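Local coordinates for protein acyltransferase (Actinoplanes teichomyceticus, PDB 4Q38) that probably transfers long fatty acyl chains from acyl-coenzyme A to the amino sugar of teicoplanin-type glycopeptide antibiotics, at residues S292-V297 and Q303-L308; F296-N301 and A317-L322. One frame throughout, in Å; residues are numbered along the deposited sequence.

Contact 1. Residues S292-V297 and Q303-L308. With COA (coenzyme A), chain D.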
loop_
_atom_site.group_PDB
_atom_site.type_symbol
_atom_site.label_atom_id
_atom_site.label_comp_id
_atom_site.label_asym_id
_atom_site.label_seq_id
_atom_site.Cartn_x
_atom_site.Cartn_y
_atom_site.Cartn_z
ATOM N N SER A 292 4.534 -4.810 -13.281
ATOM C CA SER A 292 4.233 -5.310 -11.941
ATOM C C SER A 292 5.354 -6.199 -11.397
ATOM O O SER A 292 5.875 -5.934 -10.313
ATOM C CB SER A 292 2.902 -6.062 -11.929
ATOM O OG SER A 292 2.588 -6.505 -10.620
ATOM N N ILE A 293 5.742 -7.236 -12.151
ATOM C CA ILE A 293 6.794 -8.144 -11.688
ATOM C C ILE A 293 8.131 -7.398 -11.542
ATOM O O ILE A 293 8.920 -7.685 -10.647
ATOM C CB ILE A 293 6.902 -9.446 -12.543
ATOM C CG1 ILE A 293 7.655 -10.542 -11.775
ATOM C CG2 ILE A 293 7.547 -9.182 -13.903
ATOM C CD1 ILE A 293 7.499 -11.938 -12.366
ATOM N N LEU A 294 8.366 -6.413 -12.405
ATOM C CA LEU A 294 9.594 -5.631 -12.327
ATOM C C LEU A 294 9.587 -4.757 -11.061
ATOM O O LEU A 294 10.609 -4.637 -10.383
ATOM C CB LEU A 294 9.794 -4.800 -13.603
ATOM C CG LEU A 294 10.255 -5.581 -14.851
ATOM C CD1 LEU A 294 10.060 -4.755 -16.115
ATOM C CD2 LEU A 294 11.692 -6.045 -14.724
ATOM N N GLU A 295 8.430 -4.186 -10.733
ATOM C CA GLU A 295 8.277 -3.430 -9.470
ATOM C C GLU A 295 8.612 -4.318 -8.278
ATOM O O GLU A 295 9.491 -3.994 -7.474
ATOM C CB GLU A 295 6.870 -2.834 -9.335
ATOM C CG GLU A 295 6.512 -2.285 -7.948
ATOM C CD GLU A 295 7.295 -1.034 -7.553
ATOM O OE1 GLU A 295 7.834 -0.342 -8.441
ATOM O OE2 GLU A 295 7.382 -0.745 -6.341
ATOM N N PHE A 296 7.939 -5.457 -8.174
ATOM C CA PHE A 296 8.089 -6.289 -6.984
ATOM C C PHE A 296 9.363 -7.115 -6.860
ATOM O O PHE A 296 9.760 -7.483 -5.745
ATOM C CB PHE A 296 6.834 -7.134 -6.765
ATOM C CG PHE A 296 5.653 -6.318 -6.355
ATOM C CD1 PHE A 296 5.612 -5.725 -5.086
ATOM C CD2 PHE A 296 4.604 -6.098 -7.235
ATOM C CE1 PHE A 296 4.531 -4.947 -4.697
ATOM C CE2 PHE A 296 3.522 -5.313 -6.857
ATOM C CZ PHE A 296 3.486 -4.739 -5.584
ATOM N N VAL A 297 10.014 -7.388 -7.985
ATOM C CA VAL A 297 11.282 -8.116 -7.951
ATOM C C VAL A 297 12.478 -7.170 -7.867
ATOM O O VAL A 297 13.459 -7.485 -7.205
ATOM C CB VAL A 297 11.417 -9.105 -9.138
ATOM C CG1 VAL A 297 12.786 -9.758 -9.163
ATOM C CG2 VAL A 297 10.348 -10.190 -9.034
ATOM N N GLN A 303 15.932 1.256 -15.316
ATOM C CA GLN A 303 17.320 0.847 -15.571
ATOM C C GLN A 303 17.439 -0.033 -16.819
ATOM O O GLN A 303 16.468 -0.693 -17.205
ATOM C CB GLN A 303 17.910 0.078 -14.384
ATOM C CG GLN A 303 18.000 0.853 -13.078
ATOM C CD GLN A 303 16.802 0.614 -12.175
ATOM O OE1 GLN A 303 15.669 0.458 -12.640
ATOM N NE2 GLN A 303 17.051 0.581 -10.873
ATOM N N PRO A 304 18.627 -0.042 -17.459
ATOM C CA PRO A 304 18.901 -1.063 -18.476
ATOM C C PRO A 304 18.836 -2.466 -17.865
ATOM O O PRO A 304 19.437 -2.711 -16.815
ATOM C CB PRO A 304 20.325 -0.730 -18.951
ATOM C CG PRO A 304 20.875 0.232 -17.949
ATOM C CD PRO A 304 19.697 0.967 -17.391
ATOM N N LEU A 305 18.103 -3.363 -18.524
ATOM C CA LEU A 305 17.755 -4.679 -17.968
ATOM C C LEU A 305 18.934 -5.536 -17.508
ATOM O O LEU A 305 18.907 -6.080 -16.403
ATOM C CB LEU A 305 16.866 -5.474 -18.935
ATOM C CG LEU A 305 15.376 -5.127 -19.110
ATOM C CD1 LEU A 305 14.658 -4.979 -17.771
ATOM C CD2 LEU A 305 15.164 -3.889 -19.977
ATOM N N ASP A 306 19.965 -5.659 -18.340
ATOM C CA ASP A 306 21.133 -6.471 -17.974
ATOM C C ASP A 306 22.025 -5.796 -16.923
ATOM O O ASP A 306 23.104 -6.296 -16.596
ATOM C CB ASP A 306 21.934 -6.921 -19.210
ATOM C CG ASP A 306 22.286 -5.776 -20.149
ATOM O OD1 ASP A 306 21.851 -4.627 -19.914
ATOM O OD2 ASP A 306 23.005 -6.037 -21.136
ATOM N N GLU A 307 21.561 -4.665 -16.396
ATOM C CA GLU A 307 22.211 -4.012 -15.264
ATOM C C GLU A 307 21.372 -4.111 -13.990
ATOM O O GLU A 307 21.624 -3.407 -13.009
ATOM C CB GLU A 307 22.569 -2.563 -15.601
ATOM C CG GLU A 307 23.867 -2.444 -16.389
ATOM C CD GLU A 307 24.131 -1.042 -16.907
ATOM O OE1 GLU A 307 24.752 -0.923 -17.987
ATOM O OE2 GLU A 307 23.724 -0.064 -16.242
ATOM N N LEU A 308 20.376 -4.997 -14.016
ATOM C CA LEU A 308 19.623 -5.362 -12.819
ATOM C C LEU A 308 20.289 -6.571 -12.161
ATOM O O LEU A 308 20.936 -7.366 -12.853
ATOM C CB LEU A 308 18.156 -5.657 -13.165
ATOM C CG LEU A 308 17.268 -4.479 -13.588
ATOM C CD1 LEU A 308 15.919 -4.956 -14.106
ATOM C CD2 LEU A 308 17.083 -3.480 -12.454
HETATM N N1A COA D . 13.017 -10.245 -5.357
HETATM C C2A COA D . 14.123 -10.966 -5.626
HETATM N N3A COA D . 14.216 -12.292 -5.418
HETATM C C4A COA D . 13.161 -12.979 -4.909
HETATM C C5A COA D . 11.917 -12.259 -4.587
HETATM C C6A COA D . 11.893 -10.802 -4.846
HETATM N N6A COA D . 10.796 -10.044 -4.599
HETATM N N7A COA D . 11.061 -13.181 -4.108
HETATM C C8A COA D . 11.690 -14.378 -4.123
HETATM N N9A COA D . 12.948 -14.252 -4.588
HETATM C C1B COA D . 13.936 -15.342 -4.767
HETATM C C2B COA D . 14.175 -16.162 -3.512
HETATM O O2B COA D . 15.203 -15.580 -2.716
HETATM C C3B COA D . 14.551 -17.511 -4.089
HETATM O O3B COA D . 15.894 -17.436 -4.572
HETATM P P3B COA D . 16.843 -18.729 -4.798
HETATM O O7A COA D . 17.210 -19.127 -3.401
HETATM O O8A COA D . 17.940 -18.166 -5.661
HETATM O O9A COA D . 15.987 -19.741 -5.523
HETATM C C4B COA D . 13.630 -17.616 -5.301
HETATM O O4B COA D . 13.423 -16.268 -5.729
HETATM C C5B COA D . 12.292 -18.307 -5.022
HETATM O O5B COA D . 11.546 -17.554 -4.051
HETATM P P1A COA D . 10.218 -18.111 -3.344
HETATM O O1A COA D . 10.547 -19.110 -2.268
HETATM O O2A COA D . 9.270 -18.503 -4.446
HETATM O O3A COA D . 9.629 -16.767 -2.651
HETATM P P2A COA D . 10.015 -16.209 -1.191
HETATM O O4A COA D . 9.118 -16.850 -0.167
HETATM O O5A COA D . 11.503 -16.255 -0.963
HETATM O O6A COA D . 9.613 -14.660 -1.378
HETATM C CBP COA D . 7.944 -12.857 -1.248
HETATM C CCP COA D . 8.253 -14.299 -1.637
HETATM C CDP COA D . 6.493 -12.628 -1.642
HETATM C CEP COA D . 8.117 -12.711 0.250
HETATM C CAP COA D . 8.881 -11.881 -2.000
HETATM O OAP COA D . 8.806 -12.122 -3.406
HETATM C C9P COA D . 8.641 -10.399 -1.775
HETATM O O9P COA D . 9.001 -9.868 -0.739
HETATM N N8P COA D . 8.062 -9.712 -2.764
HETATM C C7P COA D . 7.628 -8.333 -2.613
HETATM C C6P COA D . 6.165 -8.263 -2.176
HETATM C C5P COA D . 5.249 -8.819 -3.255
HETATM O O5P COA D . 5.694 -9.132 -4.353
HETATM N N4P COA D . 3.964 -8.957 -2.919
HETATM C C3P COA D . 2.926 -9.247 -3.904
HETATM C C2P COA D . 2.519 -8.031 -4.722
HETATM S S1P COA D . 1.225 -8.480 -5.927
#
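Leu294 turns its CD2 methyl from helix 290-298 toward two leucines of the following loop, lying 4.4 Å from Leu305 CD1 and an equal 4.4 Å from Leu308 CD1. The three methyls form a small triangle with no polar bond across it, and Tyr300 packs on both Leu294 and Leu308. The same helix presents Phe296 to coenzyme A. Phe296 CB lies 3.3 Å from the cofactor carbonyl oxygen O5P. Phe296 CG, set opposite the carbonyl carbon by a chi1 of -70°, is 3.5 Å from O5P, while Phe296 CD1 approaches the carbonyl carbon C5P at 3.6 Å. Farther out, CD2, CE1 and CE2 all gather around C2P, which is 3.5 Å from Phe296 CZ at the ring's tip; CE2 also nears the thiol sulfur S1P. C2P thus rests over the ring centre, on one face. Glu295 CG lies over the opposite face and Ser292 OG meets the edge in the ring plane. Glu295 is tied by salt bridges to Lys168 and Arg299, which should steady the residue backing the ring. The backbone contributes as well: the adenine amino group N6A donates to Phe296 O over 3.0 Å, with a bent N-H...O angle of 144°, and Val297 CG1 lies beside adenine N1A. One helix thus touches the cofactor both at its thiol-bearing arm, through the Phe296 ring, and at its adenine, through the Phe296 carbonyl and Val297, while its far side packs on leucines, an arrangement belonging to the acyl-CoA site of this GNAT-like domain.

Contact 2. Residues F296-N301 and A317-L322. With COA (coenzyme A), chain D.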
loop_
_atom_site.group_PDB
_atom_site.type_symbol
_atom_site.label_atom_id
_atom_site.label_comp_id
_atom_site.label_asym_id
_atom_site.label_seq_id
_atom_site.Cartn_x
_atom_site.Cartn_y
_atom_site.Cartn_z
ATOM N N PHE A 296 7.939 -5.457 -8.174
ATOM C CA PHE A 296 8.089 -6.289 -6.984
ATOM C C PHE A 296 9.363 -7.115 -6.860
ATOM O O PHE A 296 9.760 -7.483 -5.745
ATOM C CB PHE A 296 6.834 -7.134 -6.765
ATOM C CG PHE A 296 5.653 -6.318 -6.355
ATOM C CD1 PHE A 296 5.612 -5.725 -5.086
ATOM C CD2 PHE A 296 4.604 -6.098 -7.235
ATOM C CE1 PHE A 296 4.531 -4.947 -4.697
ATOM C CE2 PHE A 296 3.522 -5.313 -6.857
ATOM C CZ PHE A 296 3.486 -4.739 -5.584
ATOM N N VAL A 297 10.014 -7.388 -7.985
ATOM C CA VAL A 297 11.282 -8.116 -7.951
ATOM C C VAL A 297 12.478 -7.170 -7.867
ATOM O O VAL A 297 13.459 -7.485 -7.205
ATOM C CB VAL A 297 11.417 -9.105 -9.138
ATOM C CG1 VAL A 297 12.786 -9.758 -9.163
ATOM C CG2 VAL A 297 10.348 -10.190 -9.034
ATOM N N PHE A 298 12.393 -6.019 -8.529
ATOM C CA PHE A 298 13.532 -5.096 -8.617
ATOM C C PHE A 298 13.259 -3.665 -8.149
ATOM O O PHE A 298 14.187 -2.853 -8.115
ATOM C CB PHE A 298 14.022 -4.991 -10.066
ATOM C CG PHE A 298 14.411 -6.297 -10.689
ATOM C CD1 PHE A 298 15.609 -6.923 -10.346
ATOM C CD2 PHE A 298 13.595 -6.888 -11.655
ATOM C CE1 PHE A 298 15.976 -8.124 -10.946
ATOM C CE2 PHE A 298 13.961 -8.092 -12.254
ATOM C CZ PHE A 298 15.151 -8.704 -11.899
ATOM N N ARG A 299 12.004 -3.345 -7.828
ATOM C CA ARG A 299 11.571 -1.946 -7.647
ATOM C C ARG A 299 12.073 -1.138 -8.837
ATOM O O ARG A 299 12.780 -0.132 -8.683
ATOM C CB ARG A 299 12.074 -1.346 -6.323
ATOM C CG ARG A 299 11.600 -2.059 -5.063
ATOM C CD ARG A 299 10.085 -2.033 -4.908
ATOM N NE ARG A 299 9.658 -2.982 -3.878
ATOM C CZ ARG A 299 8.395 -3.222 -3.546
ATOM N NH1 ARG A 299 7.412 -2.581 -4.162
ATOM N NH2 ARG A 299 8.113 -4.114 -2.600
ATOM N N TYR A 300 11.695 -1.609 -10.021
ATOM C CA TYR A 300 12.226 -1.122 -11.282
ATOM C C TYR A 300 11.964 0.363 -11.484
ATOM O O TYR A 300 10.837 0.831 -11.332
ATOM C CB TYR A 300 11.624 -1.921 -12.436
ATOM C CG TYR A 300 12.244 -1.630 -13.778
ATOM C CD1 TYR A 300 13.587 -1.918 -14.023
ATOM C CD2 TYR A 300 11.486 -1.074 -14.809
ATOM C CE1 TYR A 300 14.159 -1.654 -15.254
ATOM C CE2 TYR A 300 12.052 -0.804 -16.046
ATOM C CZ TYR A 300 13.388 -1.096 -16.260
ATOM O OH TYR A 300 13.960 -0.827 -17.484
ATOM N N ASN A 301 13.020 1.090 -11.819
ATOM C CA ASN A 301 12.918 2.506 -12.134
ATOM C C ASN A 301 13.632 2.842 -13.449
ATOM O O ASN A 301 14.407 3.798 -13.529
ATOM C CB ASN A 301 13.450 3.352 -10.968
ATOM C CG ASN A 301 13.146 4.833 -11.124
ATOM O OD1 ASN A 301 13.964 5.677 -10.767
ATOM N ND2 ASN A 301 11.974 5.153 -11.660
ATOM N N ALA A 317 15.129 -15.328 -13.658
ATOM C CA ALA A 317 13.916 -15.707 -14.376
ATOM C C ALA A 317 13.234 -14.530 -15.055
ATOM O O ALA A 317 12.948 -14.585 -16.258
ATOM C CB ALA A 317 12.943 -16.410 -13.438
ATOM N N VAL A 318 12.967 -13.463 -14.291
ATOM C CA VAL A 318 12.246 -12.309 -14.832
ATOM C C VAL A 318 12.956 -11.757 -16.069
ATOM O O VAL A 318 12.311 -11.438 -17.071
ATOM C CB VAL A 318 12.042 -11.176 -13.791
ATOM C CG1 VAL A 318 11.353 -9.978 -14.435
ATOM C CG2 VAL A 318 11.224 -11.673 -12.608
ATOM N N ILE A 319 14.280 -11.651 -15.986
ATOM C CA ILE A 319 15.082 -11.068 -17.069
ATOM C C ILE A 319 15.208 -12.026 -18.260
ATOM O O ILE A 319 15.019 -11.616 -19.410
ATOM C CB ILE A 319 16.473 -10.604 -16.561
ATOM C CG1 ILE A 319 16.328 -9.477 -15.520
ATOM C CG2 ILE A 319 17.374 -10.170 -17.712
ATOM C CD1 ILE A 319 15.488 -8.292 -15.961
ATOM N N ALA A 320 15.511 -13.292 -17.979
ATOM C CA ALA A 320 15.587 -14.322 -19.029
ATOM C C ALA A 320 14.314 -14.340 -19.878
ATOM O O ALA A 320 14.377 -14.246 -21.100
ATOM C CB ALA A 320 15.855 -15.691 -18.421
ATOM N N HIS A 321 13.161 -14.433 -19.218
ATOM C CA HIS A 321 11.858 -14.442 -19.888
ATOM C C HIS A 321 11.646 -13.229 -20.765
ATOM O O HIS A 321 11.210 -13.352 -21.920
ATOM C CB HIS A 321 10.758 -14.547 -18.837
ATOM C CG HIS A 321 9.416 -14.993 -19.371
ATOM N ND1 HIS A 321 8.345 -14.178 -19.407
ATOM C CD2 HIS A 321 8.985 -16.228 -19.848
ATOM C CE1 HIS A 321 7.285 -14.852 -19.900
ATOM N NE2 HIS A 321 7.678 -16.107 -20.169
ATOM N N LEU A 322 11.954 -12.046 -20.229
ATOM C CA LEU A 322 11.808 -10.799 -20.974
ATOM C C LEU A 322 12.793 -10.690 -22.145
ATOM O O LEU A 322 12.417 -10.243 -23.225
ATOM C CB LEU A 322 11.946 -9.578 -20.051
ATOM C CG LEU A 322 10.822 -9.286 -19.050
ATOM C CD1 LEU A 322 11.285 -8.298 -17.984
ATOM C CD2 LEU A 322 9.575 -8.782 -19.752
HETATM N N1A COA D . 13.017 -10.245 -5.357
HETATM C C2A COA D . 14.123 -10.966 -5.626
HETATM N N3A COA D . 14.216 -12.292 -5.418
HETATM C C4A COA D . 13.161 -12.979 -4.909
HETATM C C5A COA D . 11.917 -12.259 -4.587
HETATM C C6A COA D . 11.893 -10.802 -4.846
HETATM N N6A COA D . 10.796 -10.044 -4.599
HETATM N N7A COA D . 11.061 -13.181 -4.108
HETATM C C8A COA D . 11.690 -14.378 -4.123
HETATM N N9A COA D . 12.948 -14.252 -4.588
HETATM C C1B COA D . 13.936 -15.342 -4.767
HETATM C C2B COA D . 14.175 -16.162 -3.512
HETATM O O2B COA D . 15.203 -15.580 -2.716
HETATM C C3B COA D . 14.551 -17.511 -4.089
HETATM O O3B COA D . 15.894 -17.436 -4.572
HETATM P P3B COA D . 16.843 -18.729 -4.798
HETATM O O7A COA D . 17.210 -19.127 -3.401
HETATM O O8A COA D . 17.940 -18.166 -5.661
HETATM O O9A COA D . 15.987 -19.741 -5.523
HETATM C C4B COA D . 13.630 -17.616 -5.301
HETATM O O4B COA D . 13.423 -16.268 -5.729
HETATM C C5B COA D . 12.292 -18.307 -5.022
HETATM O O5B COA D . 11.546 -17.554 -4.051
HETATM P P1A COA D . 10.218 -18.111 -3.344
HETATM O O1A COA D . 10.547 -19.110 -2.268
HETATM O O2A COA D . 9.270 -18.503 -4.446
HETATM O O3A COA D . 9.629 -16.767 -2.651
HETATM P P2A COA D . 10.015 -16.209 -1.191
HETATM O O4A COA D . 9.118 -16.850 -0.167
HETATM O O5A COA D . 11.503 -16.255 -0.963
HETATM O O6A COA D . 9.613 -14.660 -1.378
HETATM C CBP COA D . 7.944 -12.857 -1.248
HETATM C CCP COA D . 8.253 -14.299 -1.637
HETATM C CDP COA D . 6.493 -12.628 -1.642
HETATM C CEP COA D . 8.117 -12.711 0.250
HETATM C CAP COA D . 8.881 -11.881 -2.000
HETATM O OAP COA D . 8.806 -12.122 -3.406
HETATM C C9P COA D . 8.641 -10.399 -1.775
HETATM O O9P COA D . 9.001 -9.868 -0.739
HETATM N N8P COA D . 8.062 -9.712 -2.764
HETATM C C7P COA D . 7.628 -8.333 -2.613
HETATM C C6P COA D . 6.165 -8.263 -2.176
HETATM C C5P COA D . 5.249 -8.819 -3.255
HETATM O O5P COA D . 5.694 -9.132 -4.353
HETATM N N4P COA D . 3.964 -8.957 -2.919
HETATM C C3P COA D . 2.926 -9.247 -3.904
HETATM C C2P COA D . 2.519 -8.031 -4.722
HETATM S S1P COA D . 1.225 -8.480 -5.927
#
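Behind the adenine end of the coenzyme A site of the GNAT-like domain, Val297 and Phe298 close against Val318 and Ile319 in an apolar helix-helix contact. The two valines meet tip to tip, Val297 CG2 lying 4.0 Å from Val318 CG2. Val318 splits its branches: CG1, placed opposite its own backbone N by a chi1 of 177°, reaches the edge of the Phe298 ring near its plane, 3.9 Å from CE2, and leaves CG2 for Val297. At the ring's far end Phe298 CZ lies 3.9 Å from Ile319 CG1, the two side chains running at an oblique angle. One face of the same ring is covered from within its own segment by Val297 CG1, 3.6 Å above the plane and over the centre. Just beyond, Arg299 leaves the helix with a positive phi of 48°, and its guanidinium forms a salt bridge with Glu214. Helix 290-298 and the turn after it thus meet helix 313-323 through Val297 and Phe298, whereas Arg299 and Asn301 touch helix 157-169; Trp328, shortly before strand 331-336, donates its indole NE1-H to Val318 O.

Contacts 1 and 2 lie with their centres 4 Å apart and share the end of helix 290-298, including Phe296 and Val297. Along the chain the order is the helix, the turn at 299-301, the loop 303-308 and then helix 313-323, so contact 1 folds the connection back on the helix and contact 2 brings in the next helix. They are joined by packing of Ile293 CD1 on Val318 CG2, 3.7 Å apart, and of Leu308 on Tyr300 and Ile319, besides a probable hydrogen bond between Tyr300 N and Leu294 O. Both belong to the GNAT-like C-terminal domain and touch coenzyme A, so that the helix lining the cofactor is packed on its other sides by the loop and by helix 313-323.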